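Local coordinates for protein probable arylamine n-acetyl transferase (Mycobacterium abscessus, PDB 4GUZ) that probably transfers the acetyl group of acetyl coenzyme A to the amino nitrogen of arylamine substrates, at residues A[44-49]-A[80-85]; A[57-62]-A[76-81]; A[169-174]-A[191-196]. One frame throughout, in Å; residues are numbered along the deposited sequence.

Contact 1 of 3, residues A[44-49]-A[80-85]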
loop_
_atom_site.group_PDB
_atom_site.type_symbol
_atom_site.label_atom_id
_atom_site.label_comp_id
_atom_site.label_asym_id
_atom_site.label_seq_id
_atom_site.Cartn_x
_atom_site.Cartn_y
_atom_site.Cartn_z
ATOM N N LEU A 44 5.714 3.054 -7.598
ATOM C CA LEU A 44 6.656 2.324 -8.440
ATOM C C LEU A 44 7.956 1.879 -7.729
ATOM O O LEU A 44 8.473 0.812 -8.056
ATOM C CB LEU A 44 7.030 3.167 -9.670
ATOM C CG LEU A 44 5.972 3.245 -10.772
ATOM C CD1 LEU A 44 6.381 4.239 -11.853
ATOM C CD2 LEU A 44 5.670 1.861 -11.367
ATOM N N ASN A 45 8.463 2.657 -6.759
ATOM C CA ASN A 45 9.769 2.353 -6.162
ATOM C C ASN A 45 9.749 1.814 -4.715
ATOM O O ASN A 45 10.615 1.006 -4.369
ATOM C CB ASN A 45 10.634 3.604 -6.213
ATOM C CG ASN A 45 10.910 4.047 -7.632
ATOM O OD1 ASN A 45 11.706 3.440 -8.347
ATOM N ND2 ASN A 45 10.248 5.101 -8.075
ATOM N N ILE A 46 8.804 2.246 -3.867
ATOM C CA ILE A 46 8.776 1.716 -2.488
ATOM C C ILE A 46 8.243 0.301 -2.569
ATOM O O ILE A 46 7.175 0.078 -3.128
ATOM C CB ILE A 46 7.964 2.599 -1.502
ATOM C CG1 ILE A 46 8.382 4.108 -1.565
ATOM C CG2 ILE A 46 8.031 2.031 -0.078
ATOM C CD1 ILE A 46 9.760 4.478 -0.951
ATOM N N LYS A 47 9.000 -0.657 -2.016
ATOM C CA LYS A 47 8.670 -2.068 -2.136
ATOM C C LYS A 47 7.529 -2.444 -1.223
ATOM O O LYS A 47 7.283 -1.753 -0.227
ATOM C CB LYS A 47 9.918 -2.926 -1.913
ATOM C CG LYS A 47 10.892 -2.869 -3.086
ATOM C CD LYS A 47 12.316 -3.199 -2.665
ATOM C CE LYS A 47 13.319 -3.105 -3.795
ATOM N NZ LYS A 47 13.436 -1.734 -4.362
ATOM N N TRP A 48 6.797 -3.511 -1.579
ATOM C CA TRP A 48 5.626 -3.930 -0.807
ATOM C C TRP A 48 5.775 -5.368 -0.368
ATOM O O TRP A 48 5.915 -6.256 -1.198
ATOM C CB TRP A 48 4.322 -3.729 -1.599
ATOM C CG TRP A 48 3.093 -3.657 -0.723
ATOM C CD1 TRP A 48 2.412 -2.532 -0.373
ATOM C CD2 TRP A 48 2.459 -4.748 -0.019
ATOM N NE1 TRP A 48 1.342 -2.855 0.431
ATOM C CE2 TRP A 48 1.385 -4.200 0.716
ATOM C CE3 TRP A 48 2.689 -6.136 0.057
ATOM C CZ2 TRP A 48 0.532 -4.989 1.497
ATOM C CZ3 TRP A 48 1.868 -6.911 0.865
ATOM C CH2 TRP A 48 0.791 -6.342 1.557
ATOM N N GLU A 49 5.751 -5.600 0.951
ATOM C CA GLU A 49 5.883 -6.935 1.553
ATOM C C GLU A 49 5.484 -6.902 3.026
ATOM O O GLU A 49 5.439 -5.828 3.624
ATOM C CB GLU A 49 7.321 -7.468 1.391
ATOM C CG GLU A 49 8.353 -6.487 1.898
ATOM C CD GLU A 49 9.379 -7.010 2.880
ATOM O OE1 GLU A 49 8.990 -7.678 3.862
ATOM O OE2 GLU A 49 10.576 -6.699 2.690
ATOM N N TYR A 80 0.616 0.271 6.346
ATOM C CA TYR A 80 0.867 1.203 7.437
ATOM C C TYR A 80 2.277 1.796 7.375
ATOM O O TYR A 80 2.448 2.953 7.736
ATOM C CB TYR A 80 0.523 0.555 8.792
ATOM C CG TYR A 80 -0.967 0.324 8.923
ATOM C CD1 TYR A 80 -1.874 1.347 8.663
ATOM C CD2 TYR A 80 -1.475 -0.942 9.212
ATOM C CE1 TYR A 80 -3.249 1.119 8.673
ATOM C CE2 TYR A 80 -2.853 -1.179 9.240
ATOM C CZ TYR A 80 -3.732 -0.134 9.006
ATOM O OH TYR A 80 -5.084 -0.328 9.046
ATOM N N GLU A 81 3.249 1.070 6.815
ATOM C CA GLU A 81 4.605 1.599 6.642
ATOM C C GLU A 81 4.617 2.621 5.507
ATOM O O GLU A 81 5.210 3.696 5.634
ATOM C CB GLU A 81 5.578 0.466 6.346
ATOM C CG GLU A 81 5.855 -0.375 7.561
ATOM C CD GLU A 81 6.539 -1.670 7.194
ATOM O OE1 GLU A 81 5.823 -2.610 6.783
ATOM O OE2 GLU A 81 7.786 -1.742 7.299
ATOM N N HIS A 82 3.931 2.276 4.393
ATOM C CA HIS A 82 3.762 3.143 3.227
ATOM C C HIS A 82 3.025 4.439 3.616
ATOM O O HIS A 82 3.456 5.525 3.223
ATOM C CB HIS A 82 2.962 2.398 2.132
ATOM C CG HIS A 82 3.779 1.451 1.320
ATOM N ND1 HIS A 82 4.265 1.804 0.088
ATOM C CD2 HIS A 82 4.197 0.196 1.614
ATOM C CE1 HIS A 82 4.942 0.750 -0.351
ATOM N NE2 HIS A 82 4.928 -0.243 0.537
ATOM N N VAL A 83 1.903 4.330 4.362
ATOM C CA VAL A 83 1.115 5.517 4.774
ATOM C C VAL A 83 1.944 6.394 5.757
ATOM O O VAL A 83 1.923 7.620 5.617
ATOM C CB VAL A 83 -0.289 5.146 5.318
ATOM C CG1 VAL A 83 -0.914 6.287 6.123
ATOM C CG2 VAL A 83 -1.209 4.763 4.169
ATOM N N ALA A 84 2.722 5.784 6.681
ATOM C CA ALA A 84 3.575 6.568 7.597
ATOM C C ALA A 84 4.553 7.423 6.782
ATOM O O ALA A 84 4.634 8.628 6.994
ATOM C CB ALA A 84 4.337 5.644 8.553
ATOM N N LEU A 85 5.217 6.815 5.779
ATOM C CA LEU A 85 6.176 7.497 4.940
ATOM C C LEU A 85 5.525 8.546 4.071
ATOM O O LEU A 85 6.025 9.665 4.001
ATOM C CB LEU A 85 6.930 6.481 4.066
ATOM C CG LEU A 85 8.326 6.869 3.593
ATOM C CD1 LEU A 85 9.281 7.056 4.777
ATOM C CD2 LEU A 85 8.899 5.767 2.716
HETATM O O HOH W 1 5.801 -5.318 6.445
#

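Contact 2 of 3, residues A[57-62]-A[76-81]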
loop_
_atom_site.group_PDB
_atom_site.type_symbol
_atom_site.label_atom_id
_atom_site.label_comp_id
_atom_site.label_asym_id
_atom_site.label_seq_id
_atom_site.Cartn_x
_atom_site.Cartn_y
_atom_site.Cartn_z
ATOM N N LYS A 57 5.785 -11.202 13.812
ATOM C CA LYS A 57 4.442 -10.811 14.290
ATOM C C LYS A 57 4.457 -9.352 14.822
ATOM O O LYS A 57 3.646 -8.985 15.687
ATOM C CB LYS A 57 3.914 -11.790 15.376
ATOM C CG LYS A 57 3.884 -13.268 14.960
ATOM C CD LYS A 57 2.624 -13.639 14.167
ATOM C CE LYS A 57 2.844 -14.858 13.298
ATOM N NZ LYS A 57 3.957 -14.651 12.326
ATOM N N HIS A 58 5.379 -8.522 14.273
ATOM C CA HIS A 58 5.614 -7.132 14.675
ATOM C C HIS A 58 6.193 -6.305 13.522
ATOM O O HIS A 58 7.088 -6.761 12.803
ATOM C CB HIS A 58 6.583 -7.100 15.882
ATOM C CG HIS A 58 6.994 -5.730 16.321
ATOM N ND1 HIS A 58 8.213 -5.180 15.935
ATOM C CD2 HIS A 58 6.332 -4.833 17.090
ATOM C CE1 HIS A 58 8.245 -3.972 16.477
ATOM N NE2 HIS A 58 7.136 -3.720 17.180
ATOM N N VAL A 59 5.712 -5.060 13.399
ATOM C CA VAL A 59 6.160 -4.109 12.378
ATOM C C VAL A 59 6.340 -2.724 13.027
ATOM O O VAL A 59 5.374 -2.194 13.580
ATOM C CB VAL A 59 5.160 -4.052 11.173
ATOM C CG1 VAL A 59 5.488 -2.901 10.232
ATOM C CG2 VAL A 59 5.104 -5.377 10.407
ATOM N N ALA A 60 7.543 -2.133 12.923
ATOM C CA ALA A 60 7.819 -0.785 13.446
ATOM C C ALA A 60 7.218 0.261 12.513
ATOM O O ALA A 60 7.436 0.185 11.301
ATOM C CB ALA A 60 9.321 -0.561 13.571
ATOM N N LEU A 61 6.430 1.208 13.054
ATOM C CA LEU A 61 5.803 2.220 12.206
ATOM C C LEU A 61 6.425 3.602 12.398
ATOM O O LEU A 61 6.066 4.535 11.676
ATOM C CB LEU A 61 4.278 2.271 12.408
ATOM C CG LEU A 61 3.482 1.003 12.098
ATOM C CD1 LEU A 61 2.026 1.237 12.336
ATOM C CD2 LEU A 61 3.696 0.546 10.646
ATOM N N ASP A 62 7.400 3.735 13.317
ATOM C CA ASP A 62 8.039 5.037 13.540
ATOM C C ASP A 62 8.881 5.423 12.317
ATOM O O ASP A 62 9.539 4.559 11.727
ATOM C CB ASP A 62 8.853 5.035 14.842
ATOM C CG ASP A 62 9.993 4.051 14.851
ATOM O OD1 ASP A 62 9.765 2.885 15.242
ATOM O OD2 ASP A 62 11.108 4.443 14.462
ATOM N N GLY A 76 10.878 -3.985 1.676
ATOM C CA GLY A 76 9.612 -3.302 1.478
ATOM C C GLY A 76 8.785 -3.271 2.744
ATOM O O GLY A 76 9.196 -3.811 3.772
ATOM N N GLY A 77 7.609 -2.660 2.653
ATOM C CA GLY A 77 6.688 -2.536 3.776
ATOM C C GLY A 77 5.239 -2.740 3.390
ATOM O O GLY A 77 4.925 -2.818 2.194
ATOM N N TYR A 78 4.334 -2.882 4.390
ATOM C CA TYR A 78 2.923 -3.031 4.038
ATOM C C TYR A 78 2.193 -1.684 4.225
ATOM O O TYR A 78 2.864 -0.669 4.384
ATOM C CB TYR A 78 2.227 -4.260 4.673
ATOM C CG TYR A 78 2.052 -4.381 6.180
ATOM C CD1 TYR A 78 2.041 -3.251 7.002
ATOM C CD2 TYR A 78 1.737 -5.607 6.761
ATOM C CE1 TYR A 78 1.788 -3.354 8.374
ATOM C CE2 TYR A 78 1.509 -5.726 8.129
ATOM C CZ TYR A 78 1.535 -4.599 8.934
ATOM O OH TYR A 78 1.285 -4.748 10.283
ATOM N N CYS A 79 0.858 -1.648 4.097
ATOM C CA CYS A 79 0.102 -0.391 4.032
ATOM C C CYS A 79 0.506 0.667 5.071
ATOM O O CYS A 79 0.767 1.809 4.690
ATOM C CB CYS A 79 -1.411 -0.622 4.022
ATOM S SG CYS A 79 -2.133 -1.127 5.609
ATOM N N TYR A 80 0.616 0.271 6.346
ATOM C CA TYR A 80 0.867 1.203 7.437
ATOM C C TYR A 80 2.277 1.796 7.375
ATOM O O TYR A 80 2.448 2.953 7.736
ATOM C CB TYR A 80 0.523 0.555 8.792
ATOM C CG TYR A 80 -0.967 0.324 8.923
ATOM C CD1 TYR A 80 -1.874 1.347 8.663
ATOM C CD2 TYR A 80 -1.475 -0.942 9.212
ATOM C CE1 TYR A 80 -3.249 1.119 8.673
ATOM C CE2 TYR A 80 -2.853 -1.179 9.240
ATOM C CZ TYR A 80 -3.732 -0.134 9.006
ATOM O OH TYR A 80 -5.084 -0.328 9.046
ATOM N N GLU A 81 3.249 1.070 6.815
ATOM C CA GLU A 81 4.605 1.599 6.642
ATOM C C GLU A 81 4.617 2.621 5.507
ATOM O O GLU A 81 5.210 3.696 5.634
ATOM C CB GLU A 81 5.578 0.466 6.346
ATOM C CG GLU A 81 5.855 -0.375 7.561
ATOM C CD GLU A 81 6.539 -1.670 7.194
ATOM O OE1 GLU A 81 5.823 -2.610 6.783
ATOM O OE2 GLU A 81 7.786 -1.742 7.299
HETATM O O HOH W 2 9.232 -0.634 9.416
#

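Contact 3 of 3, residues A[169-174]-A[191-196]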
loop_
_atom_site.group_PDB
_atom_site.type_symbol
_atom_site.label_atom_id
_atom_site.label_comp_id
_atom_site.label_asym_id
_atom_site.label_seq_id
_atom_site.Cartn_x
_atom_site.Cartn_y
_atom_site.Cartn_z
ATOM N N ASP A 169 -21.941 6.137 5.013
ATOM C CA ASP A 169 -21.827 6.877 3.757
ATOM C C ASP A 169 -20.381 6.751 3.372
ATOM O O ASP A 169 -19.511 7.268 4.069
ATOM C CB ASP A 169 -22.282 8.354 3.913
ATOM C CG ASP A 169 -21.962 9.244 2.727
ATOM O OD1 ASP A 169 -21.825 8.716 1.602
ATOM O OD2 ASP A 169 -21.825 10.464 2.924
ATOM N N GLY A 170 -20.111 5.988 2.325
ATOM C CA GLY A 170 -18.727 5.744 1.948
ATOM C C GLY A 170 -18.565 5.457 0.474
ATOM O O GLY A 170 -19.510 5.627 -0.301
ATOM N N TRP A 171 -17.364 5.005 0.096
ATOM C CA TRP A 171 -17.041 4.676 -1.291
ATOM C C TRP A 171 -16.524 3.263 -1.419
ATOM O O TRP A 171 -15.808 2.793 -0.532
ATOM C CB TRP A 171 -15.943 5.622 -1.842
ATOM C CG TRP A 171 -16.382 7.025 -2.128
ATOM C CD1 TRP A 171 -16.618 7.577 -3.358
ATOM C CD2 TRP A 171 -16.662 8.051 -1.166
ATOM N NE1 TRP A 171 -17.058 8.876 -3.217
ATOM C CE2 TRP A 171 -17.105 9.190 -1.884
ATOM C CE3 TRP A 171 -16.580 8.123 0.237
ATOM C CZ2 TRP A 171 -17.469 10.379 -1.247
ATOM C CZ3 TRP A 171 -17.010 9.273 0.875
ATOM C CH2 TRP A 171 -17.415 10.400 0.135
ATOM N N THR A 172 -16.743 2.655 -2.595
ATOM C CA THR A 172 -16.132 1.385 -2.934
ATOM C C THR A 172 -15.166 1.660 -4.049
ATOM O O THR A 172 -15.561 2.242 -5.060
ATOM C CB THR A 172 -17.168 0.298 -3.338
ATOM O OG1 THR A 172 -18.125 0.131 -2.305
ATOM C CG2 THR A 172 -16.518 -1.067 -3.703
ATOM N N LEU A 173 -13.913 1.220 -3.889
ATOM C CA LEU A 173 -12.955 1.254 -4.981
ATOM C C LEU A 173 -12.907 -0.155 -5.536
ATOM O O LEU A 173 -12.667 -1.090 -4.763
ATOM C CB LEU A 173 -11.562 1.743 -4.568
ATOM C CG LEU A 173 -10.555 1.820 -5.710
ATOM C CD1 LEU A 173 -10.782 3.092 -6.554
ATOM C CD2 LEU A 173 -9.118 1.794 -5.188
ATOM N N SER A 174 -13.186 -0.324 -6.845
ATOM C CA SER A 174 -13.187 -1.648 -7.495
ATOM C C SER A 174 -12.118 -1.721 -8.571
ATOM O O SER A 174 -11.731 -0.692 -9.140
ATOM C CB SER A 174 -14.546 -1.962 -8.130
ATOM O OG SER A 174 -15.616 -1.952 -7.195
ATOM N N PHE A 191 -14.384 2.478 1.940
ATOM C CA PHE A 191 -13.805 3.413 2.910
ATOM C C PHE A 191 -14.806 4.502 3.239
ATOM O O PHE A 191 -15.737 4.739 2.490
ATOM C CB PHE A 191 -12.468 4.025 2.429
ATOM C CG PHE A 191 -12.522 4.792 1.119
ATOM C CD1 PHE A 191 -12.331 4.143 -0.089
ATOM C CD2 PHE A 191 -12.725 6.168 1.106
ATOM C CE1 PHE A 191 -12.413 4.843 -1.299
ATOM C CE2 PHE A 191 -12.800 6.870 -0.091
ATOM C CZ PHE A 191 -12.620 6.209 -1.289
ATOM N N VAL A 192 -14.584 5.160 4.373
ATOM C CA VAL A 192 -15.327 6.322 4.868
ATOM C C VAL A 192 -14.270 7.399 5.127
ATOM O O VAL A 192 -13.103 7.069 5.351
ATOM C CB VAL A 192 -16.188 5.996 6.111
ATOM C CG1 VAL A 192 -17.293 4.987 5.766
ATOM C CG2 VAL A 192 -15.336 5.514 7.272
ATOM N N LEU A 193 -14.669 8.672 5.106
ATOM C CA LEU A 193 -13.717 9.759 5.268
ATOM C C LEU A 193 -13.445 10.128 6.722
ATOM O O LEU A 193 -12.745 11.115 6.944
ATOM C CB LEU A 193 -14.197 10.989 4.510
ATOM C CG LEU A 193 -14.448 10.792 2.994
ATOM C CD1 LEU A 193 -14.924 12.093 2.372
ATOM C CD2 LEU A 193 -13.188 10.258 2.276
ATOM N N GLU A 194 -13.947 9.350 7.709
ATOM C CA GLU A 194 -13.652 9.647 9.118
ATOM C C GLU A 194 -12.134 9.774 9.316
ATOM O O GLU A 194 -11.405 8.822 8.989
ATOM C CB GLU A 194 -14.213 8.545 10.054
ATOM C CG GLU A 194 -14.214 8.952 11.531
ATOM C CD GLU A 194 -15.032 10.197 11.849
ATOM O OE1 GLU A 194 -16.181 10.305 11.360
ATOM O OE2 GLU A 194 -14.483 11.105 12.513
ATOM N N PRO A 195 -11.629 10.932 9.816
ATOM C CA PRO A 195 -10.173 11.078 9.973
ATOM C C PRO A 195 -9.567 10.056 10.926
ATOM O O PRO A 195 -10.140 9.731 11.970
ATOM C CB PRO A 195 -10.003 12.522 10.505
ATOM C CG PRO A 195 -11.237 13.225 10.062
ATOM C CD PRO A 195 -12.328 12.187 10.164
ATOM N N GLN A 196 -8.397 9.529 10.534
ATOM C CA GLN A 196 -7.644 8.542 11.302
ATOM C C GLN A 196 -6.228 9.037 11.463
ATOM O O GLN A 196 -5.762 9.831 10.660
ATOM C CB GLN A 196 -7.692 7.150 10.623
ATOM C CG GLN A 196 -9.110 6.582 10.544
ATOM C CD GLN A 196 -9.530 5.946 11.842
ATOM O OE1 GLN A 196 -8.980 4.928 12.267
ATOM N NE2 GLN A 196 -10.496 6.551 12.505
HETATM O O HOH W 3 -17.553 9.064 4.603
#

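Contact 1 of 3, residues A[44-49]-A[80-85]
In the helical part of the arylamine N-acetyltransferase fold, the first turns of helix 79-92 present His82 to the chain that leaves helix 32-45, and Ile46, Lys47 and Trp48 all touch its imidazole. NE2 of His82 donates to the backbone O of Lys47 at 2.9 Å. The bond is bent, 133° at the hydrogen, and the donor stands above the carbonyl plane. ND1 is held by His42, so both ring nitrogens have partners and the ring's rotation is fixed. Ile46 has CG2 anti to its backbone N, and this methyl lies 3.4 Å from CE1 of His82. On Trp48 the nearest ring atom is CD1, 3.5 Å from NE2 of His82; the two rings are nearly parallel, with planes at 28°, but slid so far apart that they hardly overlap. One turn on, CD2 of Leu85 meets CD1 of Ile46 at 4.0 Å. A water donates to both O of Glu49 and OE1 of Glu81, bridging the two segments a second time. Leu70 and Leu71 of helix 63-72 and Tyr18 and Phe21 of helix 15-21 pack on Ile46, while Trp48 pairs through its backbone with Gln223 of strand 221-226.

Contact 2 of 3, residues A[57-62]-A[76-81]
Val59 and Leu61, in the loop between helices 51-56 and 63-72, pack on the N-terminal turn of helix 79-92, whose N-cap position is held by Tyr78. This turn also carries Cys79, which with His116 and Asp131 has the geometry of the Cys-His-Asp triad expected of the family. The side chain of Glu81 leaves the helix and reaches the loop at Val59. Its CB leads to CG, which lies 3.7 Å from CG1 of Val59 and 3.9 Å from CD2 of Leu61. Beyond CG the chain is extended (chi2 166°), placing CD 3.4 Å from the same CG1 of Val59; the two side chains cross at about a right angle. At the tip the oxygens part company. OE2 accepts from a water that also donates to O of Ala60, and forms a salt bridge with Lys69 of helix 63-72. OE1 turns back to the start of its own helix. Beside the glutamate, CG2 of Val59 comes tip to tip with Tyr78, 3.9 Å from its OH, a hydroxyl hydrogen-bonded to Ser205 of helix 198-210. Leu61 sets CD2 3.7 Å from CB of Tyr80, whose ring carries SG of Cys79 over the centre of one face. N of Tyr78 donates to OE1 of Glu81 at 2.8 Å, approaching from above the carboxylate plane with 156° at the hydrogen.

Contact 3 of 3, residues A[169-174]-A[191-196]
Paired backbones and a Trp-Phe pair on one sheet face join Trp171 to Phe191, where strands 170-176 and 185-196 run side by side as a beta hairpin. The two residues form an antiparallel hydrogen-bonded pair: N of Trp171 donates to O of Phe191 and N of Phe191 to O of Trp171, each at 2.9 Å. The side chains of the pair share a face. CG of Phe191 sits between its backbone N and carbonyl carbon (chi1 59°), in the crowded position, which brings CG, and with it the phenyl, to the side where CB of Trp171 lies. That CB rests over one face of the phenyl ring, offset toward the rim and 3.4 Å from CZ of Phe191, a CH-pi contact. The indole continues almost parallel to the phenyl, planes at 11°, but displaced enough that the rings scarcely overlap. Its far end meets Leu193, with CZ3 of Trp171 3.7 Å from CG of Leu193.

The hairpin belongs to the large antiparallel sheet of the fold, in which strand 185-196 lies between 170-176 and 96-104. Leu159 of strand 155-162 and Leu144 touch both Trp171 and Phe191, Ile100 of strand 96-104 packs on Phe191, and NE1 of Trp171 is hydrogen-bonded to O of Val145.

The axes of segments 170-174 and 191-196 make 140°, well short of fully antiparallel. A water fills in for a direct backbone bond: it donates to O of Asp169 at 2.7 Å and accepts from N of Leu193 at 3.0 Å. On Val192 the methyl CG1 lies 3.6 Å from O of Asp169, while the carboxylate of Asp169 forms a salt bridge with Arg161 of strand 155-162.

Contacts 1 and 2 grip the same N-terminal end of helix 79-92 and share Tyr80 and Glu81; their centres are about 8 Å apart. They also touch through Gly76 and Gly77, whose backbone N atoms are probably hydrogen-bonded to OE2 of Glu49 and O of Lys47. Contact 1 is buried near the middle of the chain and has a direct side-chain to backbone bond. Contact 2, farther out and partly buried, joins its segments by van der Waals packing, partly on a carboxylate, and a water. Contact 3, partly buried in the large sheet about 20 Å from contact 1 (centres), touches neither; there, backbone pairing between two strands takes the place of helix-to-loop contacts, with a Trp-Phe pair on one face.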